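Local coordinates for F5/8 type C domain protein (Clostridium perfringens, PDB 7JRM) that probably recognises mucin-type glycans through a carbohydrate-binding module of the O-glycopeptidase ZmpB, which hydrolyses mucin-like glycoproteins, at residues Asn90-Thr95 / Glu135-Ser140; Gly129-Ser134 / Trp213-Trp218; Thr148-Asp153 / Lys188-Asp193; Val164-Tyr169 / Leu202-Ala207. All blocks are in the same frame, centred on the assembly; numbering follows the deposited sequence.

Contact 1: residues Asn90-Thr95 / Glu135-Ser140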
loop_
_atom_site.group_PDB
_atom_site.type_symbol
_atom_site.label_atom_id
_atom_site.label_comp_id
_atom_site.label_asym_id
_atom_site.label_seq_id
_atom_site.Cartn_x
_atom_site.Cartn_y
_atom_site.Cartn_z
ATOM N N ASN A 90 19.989 28.198 14.376
ATOM C CA ASN A 90 20.795 29.339 14.788
ATOM C C ASN A 90 22.251 28.910 14.886
ATOM O O ASN A 90 22.564 27.906 15.535
ATOM C CB ASN A 90 20.314 29.897 16.130
ATOM C CG ASN A 90 18.955 30.562 16.031
ATOM O OD1 ASN A 90 18.742 31.444 15.199
ATOM N ND2 ASN A 90 18.026 30.142 16.883
ATOM N N TRP A 91 23.135 29.665 14.241
ATOM C CA TRP A 91 24.556 29.363 14.308
ATOM C C TRP A 91 25.123 29.779 15.659
ATOM O O TRP A 91 24.617 30.695 16.316
ATOM C CB TRP A 91 25.317 30.060 13.176
ATOM C CG TRP A 91 25.141 31.555 13.117
ATOM C CD1 TRP A 91 25.558 32.472 14.040
ATOM C CD2 TRP A 91 24.520 32.305 12.064
ATOM N NE1 TRP A 91 25.225 33.740 13.634
ATOM C CE2 TRP A 91 24.588 33.666 12.424
ATOM C CE3 TRP A 91 23.909 31.957 10.856
ATOM C CZ2 TRP A 91 24.069 34.678 11.617
ATOM C CZ3 TRP A 91 23.394 32.963 10.058
ATOM C CH2 TRP A 91 23.478 34.307 10.442
ATOM N N LYS A 92 26.179 29.081 16.082
ATOM C CA LYS A 92 26.858 29.457 17.316
ATOM C C LYS A 92 27.679 30.725 17.132
ATOM O O LYS A 92 27.810 31.521 18.068
ATOM C CB LYS A 92 27.749 28.313 17.799
ATOM C CG LYS A 92 27.030 26.986 17.958
ATOM C CD LYS A 92 27.985 25.901 18.430
ATOM C CE LYS A 92 27.950 25.754 19.941
ATOM N NZ LYS A 92 29.282 25.384 20.493
ATOM N N SER A 93 28.232 30.928 15.938
ATOM C CA SER A 93 29.031 32.105 15.632
ATOM C C SER A 93 29.124 32.239 14.121
ATOM O O SER A 93 28.999 31.253 13.389
ATOM C CB SER A 93 30.431 32.016 16.249
ATOM O OG SER A 93 31.164 30.943 15.685
ATOM N N ALA A 94 29.343 33.469 13.662
ATOM C CA ALA A 94 29.426 33.736 12.233
ATOM C C ALA A 94 30.323 34.938 11.991
ATOM O O ALA A 94 30.097 36.009 12.561
ATOM C CB ALA A 94 28.037 33.984 11.635
ATOM N N THR A 95 31.336 34.752 11.150
ATOM C CA THR A 95 32.179 35.837 10.675
ATOM C C THR A 95 31.995 35.982 9.171
ATOM O O THR A 95 31.629 35.026 8.481
ATOM C CB THR A 95 33.658 35.596 11.000
ATOM O OG1 THR A 95 34.152 34.506 10.213
ATOM C CG2 THR A 95 33.833 35.271 12.475
ATOM N N GLU A 135 33.586 32.348 8.507
ATOM C CA GLU A 135 33.601 31.155 9.350
ATOM C C GLU A 135 32.277 31.105 10.100
ATOM O O GLU A 135 32.006 31.970 10.939
ATOM C CB GLU A 135 34.778 31.171 10.326
ATOM C CG GLU A 135 36.113 30.792 9.709
ATOM C CD GLU A 135 37.194 30.591 10.753
ATOM O OE1 GLU A 135 36.878 30.657 11.960
ATOM O OE2 GLU A 135 38.362 30.369 10.367
ATOM N N ILE A 136 31.455 30.104 9.798
ATOM C CA ILE A 136 30.146 29.942 10.420
ATOM C C ILE A 136 30.118 28.583 11.105
ATOM O O ILE A 136 30.368 27.554 10.466
ATOM C CB ILE A 136 29.006 30.069 9.397
ATOM C CG1 ILE A 136 29.165 31.354 8.582
ATOM C CG2 ILE A 136 27.660 30.054 10.099
ATOM C CD1 ILE A 136 28.087 31.557 7.538
ATOM N N VAL A 137 29.814 28.582 12.400
ATOM C CA VAL A 137 29.838 27.381 13.227
ATOM C C VAL A 137 28.414 27.046 13.645
ATOM O O VAL A 137 27.660 27.929 14.071
ATOM C CB VAL A 137 30.744 27.565 14.457
ATOM C CG1 VAL A 137 30.708 26.327 15.342
ATOM C CG2 VAL A 137 32.170 27.875 14.023
ATOM N N TYR A 138 28.048 25.771 13.525
ATOM C CA TYR A 138 26.741 25.279 13.926
ATOM C C TYR A 138 26.895 24.139 14.923
ATOM O O TYR A 138 27.889 23.405 14.906
ATOM C CB TYR A 138 25.931 24.782 12.720
ATOM C CG TYR A 138 25.280 25.873 11.904
ATOM C CD1 TYR A 138 25.933 26.436 10.817
ATOM C CD2 TYR A 138 24.007 26.331 12.213
ATOM C CE1 TYR A 138 25.341 27.428 10.063
ATOM C CE2 TYR A 138 23.404 27.325 11.466
ATOM C CZ TYR A 138 24.077 27.869 10.392
ATOM O OH TYR A 138 23.484 28.859 9.644
ATOM N N ASN A 139 25.899 23.998 15.794
ATOM C CA ASN A 139 25.803 22.819 16.645
ATOM C C ASN A 139 25.401 21.627 15.785
ATOM O O ASN A 139 24.350 21.648 15.138
ATOM C CB ASN A 139 24.789 23.053 17.764
ATOM C CG ASN A 139 24.725 21.901 18.758
ATOM O OD1 ASN A 139 24.547 20.741 18.381
ATOM N ND2 ASN A 139 24.863 22.221 20.039
ATOM N N SER A 140 26.238 20.589 15.771
ATOM C CA SER A 140 26.009 19.412 14.941
ATOM C C SER A 140 25.716 18.164 15.766
ATOM O O SER A 140 25.810 17.047 15.247
ATOM C CB SER A 140 27.207 19.171 14.022
ATOM O OG SER A 140 28.393 18.973 14.772
HETATM O O HOH W 1 24.286 26.169 15.956
HETATM O O HOH W 2 32.398 31.699 13.506
#
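W91 and Y138 meet beside a beta bulge. The CB of W91 sits over one face of the Y138 ring, 3.8 Å from its centroid, a CH-pi contact. The hydroxyl returns the contact: chi1 of 56° puts W91 CG between the backbone N and the carbonyl carbon, and from there the indole brings CE3 to 3.4 Å from Y138 OH, which lies in the indole plane at its edge. W91 CB also touches I136 CG2. In the classic bulge K92 and S93 both face V137: K92 N donates to V137 O at 2.8 Å, a bent bond, while V137 N reaches S93 O in a nearly straight one (171°). Beyond it A94 pairs with I136. At T95 the backbone N donates to E135 O, and E135 N is held chiefly by the hydroxyl T95 OG1 at 2.8 Å, its bond to T95 O being weak. One water joins S93 OG to E135 O; another links N90 O to N139 N. Further out, K103 makes a cation-pi contact with W91, and V101 packs on both W91 and I136. The charged end of K92 turns to E199 in a salt bridge. This outermost strand of a five-stranded sheet is thus held by three sound backbone bonds and a weak one, supplemented by a side-chain hydroxyl, two waters and a CH-pi contact.

Contact 2: residues Gly129-Ser134 / Trp213-Trp218. With CA (calcium ion), chain B.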
loop_
_atom_site.group_PDB
_atom_site.type_symbol
_atom_site.label_atom_id
_atom_site.label_comp_id
_atom_site.label_asym_id
_atom_site.label_seq_id
_atom_site.Cartn_x
_atom_site.Cartn_y
_atom_site.Cartn_z
ATOM N N GLY A 129 23.787 32.762 2.710
ATOM C CA GLY A 129 24.555 33.661 1.881
ATOM C C GLY A 129 25.584 34.398 2.713
ATOM O O GLY A 129 25.238 35.100 3.665
ATOM N N THR A 130 26.854 34.231 2.351
ATOM C CA THR A 130 27.948 34.807 3.121
ATOM C C THR A 130 28.960 35.416 2.154
ATOM O O THR A 130 28.696 35.571 0.959
ATOM C CB THR A 130 28.578 33.753 4.043
ATOM O OG1 THR A 130 29.472 34.392 4.963
ATOM C CG2 THR A 130 29.336 32.705 3.235
ATOM N N HIS A 131 30.132 35.758 2.687
ATOM C CA HIS A 131 31.150 36.481 1.937
ATOM C C HIS A 131 32.505 36.180 2.560
ATOM O O HIS A 131 32.660 36.285 3.779
ATOM C CB HIS A 131 30.862 37.988 1.960
ATOM C CG HIS A 131 31.630 38.776 0.946
ATOM N ND1 HIS A 131 33.006 38.839 0.937
ATOM C CD2 HIS A 131 31.210 39.556 -0.079
ATOM C CE1 HIS A 131 33.402 39.614 -0.057
ATOM N NE2 HIS A 131 32.332 40.061 -0.689
ATOM N N SER A 132 33.470 35.793 1.729
ATOM C CA SER A 132 34.815 35.530 2.225
ATOM C C SER A 132 35.436 36.815 2.760
ATOM O O SER A 132 35.163 37.912 2.265
ATOM C CB SER A 132 35.686 34.942 1.114
ATOM O OG SER A 132 36.375 35.963 0.415
ATOM N N TYR A 133 36.256 36.688 3.804
ATOM C CA TYR A 133 36.499 35.431 4.508
ATOM C C TYR A 133 35.389 35.198 5.528
ATOM O O TYR A 133 34.955 36.133 6.198
ATOM C CB TYR A 133 37.869 35.462 5.193
ATOM C CG TYR A 133 38.248 34.189 5.916
ATOM C CD1 TYR A 133 38.018 34.046 7.279
ATOM C CD2 TYR A 133 38.850 33.136 5.239
ATOM C CE1 TYR A 133 38.367 32.887 7.946
ATOM C CE2 TYR A 133 39.203 31.972 5.898
ATOM C CZ TYR A 133 38.959 31.853 7.251
ATOM O OH TYR A 133 39.308 30.698 7.911
ATOM N N SER A 134 34.928 33.954 5.644
ATOM C CA SER A 134 33.778 33.651 6.482
ATOM C C SER A 134 33.995 32.350 7.239
ATOM O O SER A 134 34.514 31.376 6.686
ATOM C CB SER A 134 32.495 33.552 5.648
ATOM O OG SER A 134 31.383 33.235 6.467
ATOM N N TRP A 213 34.525 40.907 -4.239
ATOM C CA TRP A 213 33.316 40.376 -4.872
ATOM C C TRP A 213 33.148 38.880 -4.621
ATOM O O TRP A 213 32.647 38.147 -5.476
ATOM C CB TRP A 213 33.302 40.675 -6.374
ATOM C CG TRP A 213 33.384 42.139 -6.680
ATOM C CD1 TRP A 213 34.381 42.779 -7.356
ATOM C CD2 TRP A 213 32.432 43.147 -6.321
ATOM N NE1 TRP A 213 34.109 44.124 -7.440
ATOM C CE2 TRP A 213 32.918 44.375 -6.812
ATOM C CE3 TRP A 213 31.215 43.130 -5.632
ATOM C CZ2 TRP A 213 32.230 45.574 -6.636
ATOM C CZ3 TRP A 213 30.534 44.321 -5.458
ATOM C CH2 TRP A 213 31.042 45.526 -5.959
ATOM N N ASP A 214 33.555 38.422 -3.438
ATOM C CA ASP A 214 33.492 37.004 -3.088
ATOM C C ASP A 214 32.153 36.667 -2.426
ATOM O O ASP A 214 32.075 36.284 -1.259
ATOM C CB ASP A 214 34.663 36.634 -2.188
ATOM C CG ASP A 214 35.932 36.351 -2.967
ATOM O OD1 ASP A 214 35.898 36.422 -4.215
ATOM O OD2 ASP A 214 36.963 36.049 -2.330
ATOM N N HIS A 215 31.085 36.814 -3.204
ATOM C CA HIS A 215 29.755 36.419 -2.753
ATOM C C HIS A 215 29.626 34.906 -2.872
ATOM O O HIS A 215 29.682 34.361 -3.978
ATOM C CB HIS A 215 28.676 37.119 -3.575
ATOM C CG HIS A 215 28.634 38.605 -3.389
ATOM N ND1 HIS A 215 27.515 39.358 -3.670
ATOM C CD2 HIS A 215 29.575 39.477 -2.955
ATOM C CE1 HIS A 215 27.765 40.629 -3.414
ATOM N NE2 HIS A 215 29.009 40.730 -2.979
ATOM N N ALA A 216 29.462 34.228 -1.737
ATOM C CA ALA A 216 29.426 32.774 -1.696
ATOM C C ALA A 216 28.154 32.300 -1.011
ATOM O O ALA A 216 27.686 32.922 -0.053
ATOM C CB ALA A 216 30.651 32.208 -0.969
ATOM N N ASP A 217 27.605 31.190 -1.501
ATOM C CA ASP A 217 26.376 30.619 -0.968
ATOM C C ASP A 217 26.610 29.190 -0.501
ATOM O O ASP A 217 27.252 28.395 -1.194
ATOM C CB ASP A 217 25.255 30.613 -2.013
ATOM C CG ASP A 217 24.905 31.994 -2.505
ATOM O OD1 ASP A 217 25.013 32.958 -1.719
ATOM O OD2 ASP A 217 24.508 32.109 -3.682
ATOM N N TRP A 218 26.078 28.874 0.679
ATOM C CA TRP A 218 25.878 27.491 1.103
ATOM C C TRP A 218 24.431 27.144 0.761
ATOM O O TRP A 218 23.525 27.226 1.590
ATOM C CB TRP A 218 26.177 27.318 2.590
ATOM C CG TRP A 218 27.568 27.715 2.983
ATOM C CD1 TRP A 218 27.986 28.950 3.383
ATOM C CD2 TRP A 218 28.724 26.869 3.021
ATOM N NE1 TRP A 218 29.331 28.927 3.666
ATOM C CE2 TRP A 218 29.807 27.661 3.450
ATOM C CE3 TRP A 218 28.947 25.519 2.732
ATOM C CZ2 TRP A 218 31.096 27.148 3.595
ATOM C CZ3 TRP A 218 30.227 25.013 2.878
ATOM C CH2 TRP A 218 31.284 25.825 3.307
HETATM CA CA CA B . 38.690 35.901 -4.069
HETATM O O HOH W 3 31.526 42.704 -2.474
HETATM O O HOH W 4 31.058 30.442 5.810
HETATM O O HOH W 5 38.267 37.880 -5.379
#
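A calcium site lies at the end of this antiparallel pairing of 129-131 with 215-218, and S132 and D214 meet beside the metal. D214 binds the calcium ion through both carboxylate oxygens, OD2 at 2.5 Å and OD1 at 2.8 Å. S132 OG donates to the anti lone pair of the same D214 OD2 at 2.8 Å, so a second-shell serine helps to set the carboxylate, and the bond should favour its charged form. S163, V206, D208 and G210 also bind the metal through backbone oxygens. Next along the strands, H131 lays its ring against the backbone of D214: with CG anti to the backbone N (chi1 -165°), the ring is placed with D214 O 3.3 Å above its plane, over its centre. The rotation of that imidazole is fixed by H131 ND1, which donates to S132 O with the acceptor in the ring plane. The ring meets that of H215 rim to rim, CD2 to CD2 at 3.3 Å, with the planes 61° apart. One water touches NE2 of both histidines. T130 and A216 form the hydrogen-bonded pair, T130 N reaching A216 O at 2.9 Å. T130 CG2 comes to the edge of the W218 indole, near its plane and 3.8 Å from NE1, and a water connects W218 NE1 with S134 OG. Strand 215-224 runs between strands 127-131 and 145-152, while A216 and W218 pack against strands 163-170 and 199-205 of the facing sheet.

Contact 3: residues Thr148-Asp153 / Lys188-Asp193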
loop_
_atom_site.group_PDB
_atom_site.type_symbol
_atom_site.label_atom_id
_atom_site.label_comp_id
_atom_site.label_asym_id
_atom_site.label_seq_id
_atom_site.Cartn_x
_atom_site.Cartn_y
_atom_site.Cartn_z
ATOM N N THR A 148 25.175 20.036 1.107
ATOM C CA THR A 148 25.069 21.421 0.672
ATOM C C THR A 148 25.550 21.561 -0.766
ATOM O O THR A 148 26.365 20.768 -1.245
ATOM C CB THR A 148 25.878 22.358 1.581
ATOM O OG1 THR A 148 25.627 23.721 1.216
ATOM C CG2 THR A 148 27.370 22.075 1.453
ATOM N N TRP A 149 25.020 22.574 -1.444
ATOM C CA TRP A 149 25.574 23.081 -2.689
ATOM C C TRP A 149 26.385 24.336 -2.389
ATOM O O TRP A 149 26.043 25.114 -1.494
ATOM C CB TRP A 149 24.474 23.410 -3.701
ATOM C CG TRP A 149 23.754 22.218 -4.264
ATOM C CD1 TRP A 149 22.498 21.794 -3.943
ATOM C CD2 TRP A 149 24.239 21.311 -5.263
ATOM N NE1 TRP A 149 22.173 20.676 -4.672
ATOM C CE2 TRP A 149 23.224 20.359 -5.491
ATOM C CE3 TRP A 149 25.433 21.209 -5.983
ATOM C CZ2 TRP A 149 23.368 19.319 -6.407
ATOM C CZ3 TRP A 149 25.573 20.175 -6.894
ATOM C CH2 TRP A 149 24.547 19.244 -7.097
ATOM N N VAL A 150 27.470 24.528 -3.137
ATOM C CA VAL A 150 28.341 25.680 -2.943
ATOM C C VAL A 150 28.682 26.288 -4.296
ATOM O O VAL A 150 28.668 25.608 -5.327
ATOM C CB VAL A 150 29.630 25.314 -2.175
ATOM C CG1 VAL A 150 29.304 24.922 -0.741
ATOM C CG2 VAL A 150 30.382 24.201 -2.887
ATOM N N GLY A 151 28.990 27.578 -4.284
ATOM C CA GLY A 151 29.354 28.267 -5.504
ATOM C C GLY A 151 29.337 29.766 -5.303
ATOM O O GLY A 151 28.963 30.276 -4.242
ATOM N N ILE A 152 29.756 30.464 -6.353
ATOM C CA ILE A 152 29.740 31.921 -6.364
ATOM C C ILE A 152 28.327 32.394 -6.677
ATOM O O ILE A 152 27.705 31.932 -7.642
ATOM C CB ILE A 152 30.750 32.467 -7.386
ATOM C CG1 ILE A 152 32.181 32.109 -6.974
ATOM C CG2 ILE A 152 30.598 33.974 -7.541
ATOM C CD1 ILE A 152 32.771 33.034 -5.935
ATOM N N ASP A 153 27.810 33.309 -5.857
ATOM C CA ASP A 153 26.472 33.838 -6.082
ATOM C C ASP A 153 26.411 34.577 -7.412
ATOM O O ASP A 153 27.370 35.238 -7.821
ATOM C CB ASP A 153 26.068 34.769 -4.936
ATOM C CG ASP A 153 24.624 35.222 -5.034
ATOM O OD1 ASP A 153 23.717 34.396 -4.810
ATOM O OD2 ASP A 153 24.393 36.411 -5.335
ATOM N N LYS A 188 29.030 23.027 -6.884
ATOM C CA LYS A 188 29.582 21.770 -6.406
ATOM C C LYS A 188 28.829 21.307 -5.166
ATOM O O LYS A 188 28.329 22.119 -4.382
ATOM C CB LYS A 188 31.075 21.907 -6.088
ATOM C CG LYS A 188 31.969 22.012 -7.314
ATOM C CD LYS A 188 33.414 22.277 -6.918
ATOM C CE LYS A 188 34.276 22.589 -8.131
ATOM N NZ LYS A 188 34.295 21.463 -9.107
ATOM N N ARG A 189 28.753 19.991 -4.995
ATOM C CA ARG A 189 28.054 19.385 -3.871
ATOM C C ARG A 189 29.057 18.868 -2.849
ATOM O O ARG A 189 30.099 18.315 -3.210
ATOM C CB ARG A 189 27.152 18.241 -4.340
ATOM C CG ARG A 189 26.202 17.719 -3.274
ATOM C CD ARG A 189 25.229 16.704 -3.852
ATOM N NE ARG A 189 24.225 16.286 -2.878
ATOM C CZ ARG A 189 23.497 15.179 -2.982
ATOM N NH1 ARG A 189 23.657 14.372 -4.022
ATOM N NH2 ARG A 189 22.605 14.879 -2.047
ATOM N N LEU A 190 28.735 19.054 -1.569
ATOM C CA LEU A 190 29.560 18.573 -0.468
ATOM C C LEU A 190 28.684 17.767 0.478
ATOM O O LEU A 190 27.719 18.298 1.036
ATOM C CB LEU A 190 30.231 19.731 0.276
ATOM C CG LEU A 190 31.190 20.611 -0.530
ATOM C CD1 LEU A 190 31.722 21.750 0.329
ATOM C CD2 LEU A 190 32.335 19.786 -1.100
ATOM N N VAL A 191 29.018 16.492 0.654
ATOM C CA VAL A 191 28.298 15.590 1.548
ATOM C C VAL A 191 29.299 15.088 2.577
ATOM O O VAL A 191 30.214 14.324 2.240
ATOM C CB VAL A 191 27.647 14.425 0.791
ATOM C CG1 VAL A 191 26.845 13.556 1.747
ATOM C CG2 VAL A 191 26.761 14.949 -0.329
ATOM N N VAL A 192 29.132 15.510 3.829
ATOM C CA VAL A 192 30.124 15.294 4.877
ATOM C C VAL A 192 29.510 14.454 5.988
ATOM O O VAL A 192 28.394 14.732 6.443
ATOM C CB VAL A 192 30.654 16.626 5.437
ATOM C CG1 VAL A 192 31.792 16.376 6.416
ATOM C CG2 VAL A 192 31.105 17.534 4.304
ATOM N N ASP A 193 30.247 13.435 6.426
ATOM C CA ASP A 193 29.872 12.661 7.601
ATOM C C ASP A 193 30.132 13.491 8.853
ATOM O O ASP A 193 31.264 13.923 9.092
ATOM C CB ASP A 193 30.668 11.357 7.639
ATOM C CG ASP A 193 30.141 10.367 8.666
ATOM O OD1 ASP A 193 29.365 10.768 9.557
ATOM O OD2 ASP A 193 30.512 9.178 8.580
#
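T148-V150 and K188-L190 run antiparallel, their strand axes 4.8 Å apart at closest approach and 141° between directions, with hydrogen-bonded pairs at T148-L190 and V150-K188 around the non-hydrogen-bonded pair W149-R189. Each outer pair makes two backbone bonds; L190 N to T148 O, at 2.9 Å, is nearly straight, whereas T148 N to L190 O is more bent. On one face R189 crosses the indole of W149. R189 CB lies over the six-membered ring, 3.9 Å from its centroid, a CH-pi contact, and CD reaches its rim at CZ2, 4.1 Å away. R189 CG stands anti to the backbone N (chi1 -170°) and the chain runs extended to NE; the guanidinium beyond, its plane 22° from that of the indole, makes a salt bridge with D147. On the other face the contacts are mostly between aliphatic groups: V150 CG1 meets L190 CD1 at 4.1 Å, the two side chains crossing at about a right angle, and T148 CG2 lies alongside L190 CB at 3.9 Å. V150 CG2 also touches K188 O at 3.3 Å. Strand 145-152 is bonded to strand 215-224 as well, through W149 to A219 and G151 to D217. V150 and L190 point into the domain interior, touching T178 of strand 173-182, and V150 further meets F166 and W218; F124 meets the W149 ring and K187 makes a cation-pi contact with it.

Contact 4: residues Val164-Tyr169 / Leu202-Ala207. With CA (calcium ion), chain B.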
loop_
_atom_site.group_PDB
_atom_site.type_symbol
_atom_site.label_atom_id
_atom_site.label_comp_id
_atom_site.label_asym_id
_atom_site.label_seq_id
_atom_site.Cartn_x
_atom_site.Cartn_y
_atom_site.Cartn_z
ATOM N N VAL A 164 36.525 31.874 -4.634
ATOM C CA VAL A 164 36.521 31.411 -3.253
ATOM C C VAL A 164 36.895 29.933 -3.218
ATOM O O VAL A 164 37.053 29.281 -4.253
ATOM C CB VAL A 164 35.158 31.628 -2.561
ATOM C CG1 VAL A 164 34.842 33.107 -2.437
ATOM C CG2 VAL A 164 34.060 30.902 -3.316
ATOM N N LYS A 165 37.041 29.410 -2.005
ATOM C CA LYS A 165 37.193 27.983 -1.773
ATOM C C LYS A 165 36.383 27.615 -0.541
ATOM O O LYS A 165 36.528 28.247 0.509
ATOM C CB LYS A 165 38.661 27.588 -1.580
ATOM C CG LYS A 165 38.878 26.088 -1.445
ATOM C CD LYS A 165 40.269 25.762 -0.927
ATOM C CE LYS A 165 41.337 26.546 -1.671
ATOM N NZ LYS A 165 42.398 27.036 -0.750
ATOM N N PHE A 166 35.529 26.607 -0.673
ATOM C CA PHE A 166 34.687 26.168 0.428
ATOM C C PHE A 166 35.366 25.036 1.183
ATOM O O PHE A 166 35.918 24.113 0.579
ATOM C CB PHE A 166 33.320 25.711 -0.081
ATOM C CG PHE A 166 32.526 26.799 -0.743
ATOM C CD1 PHE A 166 32.722 27.100 -2.079
ATOM C CD2 PHE A 166 31.584 27.521 -0.028
ATOM C CE1 PHE A 166 31.993 28.098 -2.691
ATOM C CE2 PHE A 166 30.852 28.520 -0.637
ATOM C CZ PHE A 166 31.058 28.809 -1.971
ATOM N N LYS A 167 35.326 25.119 2.510
ATOM C CA LYS A 167 35.899 24.102 3.379
ATOM C C LYS A 167 34.919 23.796 4.499
ATOM O O LYS A 167 34.207 24.680 4.981
ATOM C CB LYS A 167 37.244 24.552 3.967
ATOM C CG LYS A 167 38.276 24.956 2.927
ATOM C CD LYS A 167 39.571 25.410 3.576
ATOM C CE LYS A 167 40.335 26.362 2.669
ATOM N NZ LYS A 167 41.528 26.940 3.346
ATOM N N VAL A 168 34.886 22.530 4.909
ATOM C CA VAL A 168 33.994 22.064 5.965
ATOM C C VAL A 168 34.841 21.392 7.036
ATOM O O VAL A 168 35.536 20.406 6.761
ATOM C CB VAL A 168 32.923 21.101 5.430
ATOM C CG1 VAL A 168 32.168 20.457 6.583
ATOM C CG2 VAL A 168 31.966 21.837 4.506
ATOM N N TYR A 169 34.782 21.926 8.253
ATOM C CA TYR A 169 35.497 21.378 9.394
ATOM C C TYR A 169 34.507 20.714 10.341
ATOM O O TYR A 169 33.430 21.257 10.607
ATOM C CB TYR A 169 36.278 22.469 10.131
ATOM C CG TYR A 169 37.417 23.058 9.329
ATOM C CD1 TYR A 169 38.724 22.633 9.528
ATOM C CD2 TYR A 169 37.187 24.038 8.372
ATOM C CE1 TYR A 169 39.769 23.167 8.798
ATOM C CE2 TYR A 169 38.226 24.578 7.635
ATOM C CZ TYR A 169 39.514 24.140 7.853
ATOM O OH TYR A 169 40.551 24.675 7.123
ATOM N N LEU A 202 31.746 25.999 8.696
ATOM C CA LEU A 202 31.673 26.253 7.263
ATOM C C LEU A 202 32.576 27.434 6.928
ATOM O O LEU A 202 32.344 28.551 7.401
ATOM C CB LEU A 202 30.233 26.528 6.838
ATOM C CG LEU A 202 29.196 25.497 7.293
ATOM C CD1 LEU A 202 27.819 25.859 6.763
ATOM C CD2 LEU A 202 29.596 24.097 6.851
ATOM N N VAL A 203 33.599 27.188 6.113
ATOM C CA VAL A 203 34.651 28.161 5.845
ATOM C C VAL A 203 34.646 28.506 4.362
ATOM O O VAL A 203 34.635 27.610 3.509
ATOM C CB VAL A 203 36.031 27.634 6.279
ATOM C CG1 VAL A 203 37.132 28.582 5.823
ATOM C CG2 VAL A 203 36.072 27.447 7.787
ATOM N N VAL A 204 34.660 29.802 4.063
ATOM C CA VAL A 204 34.773 30.313 2.701
ATOM C C VAL A 204 36.070 31.110 2.644
ATOM O O VAL A 204 36.138 32.237 3.150
ATOM C CB VAL A 204 33.570 31.177 2.302
ATOM C CG1 VAL A 204 33.732 31.681 0.876
ATOM C CG2 VAL A 204 32.276 30.393 2.456
ATOM N N ASP A 205 37.102 30.537 2.034
ATOM C CA ASP A 205 38.384 31.215 1.925
ATOM C C ASP A 205 38.402 32.138 0.707
ATOM O O ASP A 205 37.516 32.106 -0.149
ATOM C CB ASP A 205 39.528 30.204 1.856
ATOM C CG ASP A 205 40.764 30.678 2.594
ATOM O OD1 ASP A 205 40.968 31.908 2.680
ATOM O OD2 ASP A 205 41.528 29.825 3.092
ATOM N N VAL A 206 39.445 32.968 0.635
ATOM C CA VAL A 206 39.466 34.069 -0.323
ATOM C C VAL A 206 40.075 33.709 -1.674
ATOM O O VAL A 206 39.887 34.463 -2.640
ATOM C CB VAL A 206 40.216 35.277 0.267
ATOM C CG1 VAL A 206 39.546 35.739 1.551
ATOM C CG2 VAL A 206 41.675 34.923 0.521
ATOM N N ALA A 207 40.797 32.591 -1.772
ATOM C CA ALA A 207 41.466 32.162 -3.013
ATOM C C ALA A 207 42.360 33.311 -3.482
ATOM O O ALA A 207 43.147 33.832 -2.678
ATOM C CB ALA A 207 40.425 31.685 -4.016
HETATM CA CA CA B . 38.690 35.901 -4.069
HETATM O O HOH W 6 41.869 29.917 -0.617
HETATM O O HOH W 5 38.267 37.880 -5.379
#
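V204 of 202-207 fits between V164 and F166 of 164-169, and this buried face is a tightly packed part of the contact. V204 CG1 touches V164 CB at 3.7 Å, while V204 CG2 reaches CD2 and CE2 of the F166 ring, each at 3.9 Å. One methyl thus serves each neighbour, CG1 standing anti to the backbone N (chi1 -180°). Further along, V168 CG2 and L202 CD2 pack side by side. Between the strands, V203 and K167 exchange two 2.8 Å backbone bonds, and D205 N donates to K165 O at the same length; the return bond from K165 N to D205 O is weak. The other face is partly exposed and mixed, a salt bridge and a water lying beside apolar packing of V203 on Y169. K167 stretches across to D205, where NZ meets the anti lone pair of OD2 at 2.9 Å in the salt bridge. OD1 of D205 accepts from V206 N, so each carboxylate oxygen has its own partner. A water links K165 NZ to A207 N, weakly at the latter. Y169 lays CE2 against V203 CG2, 3.6 Å away, and K201 makes a cation-pi contact with its ring. Where the pairing ends, V206 O binds the calcium ion at 2.4 Å. Strand 163-170 lies between 199-205 and 173-182 in the five-stranded sheet; its buried face looks onto strands 145-152 and 215-224, with the F166 ring edge-to-face to W218.

All four contacts fall within the NPCBM/NEW2 domain, and their strands form two antiparallel sheets packed face to face, a beta-sandwich. Contacts 1 and 4 belong to one sheet, joined through neighbouring strands 134-139 and 199-205 with centres about 14 Å apart; contacts 2 and 3 belong to the other, about 13 Å apart through 215-224 and 145-152. Across the interior, contact 4 lies about 9 Å from contact 2 and 10 Å from contact 3, centre to centre. Along the chain, contacts 3 and 4 are nested inside the loop closed by contact 2, whereas contacts 1 and 2 interleave. Contacts 2 and 4 share the calcium ion, which probably helps to hold the two sheets together at that end.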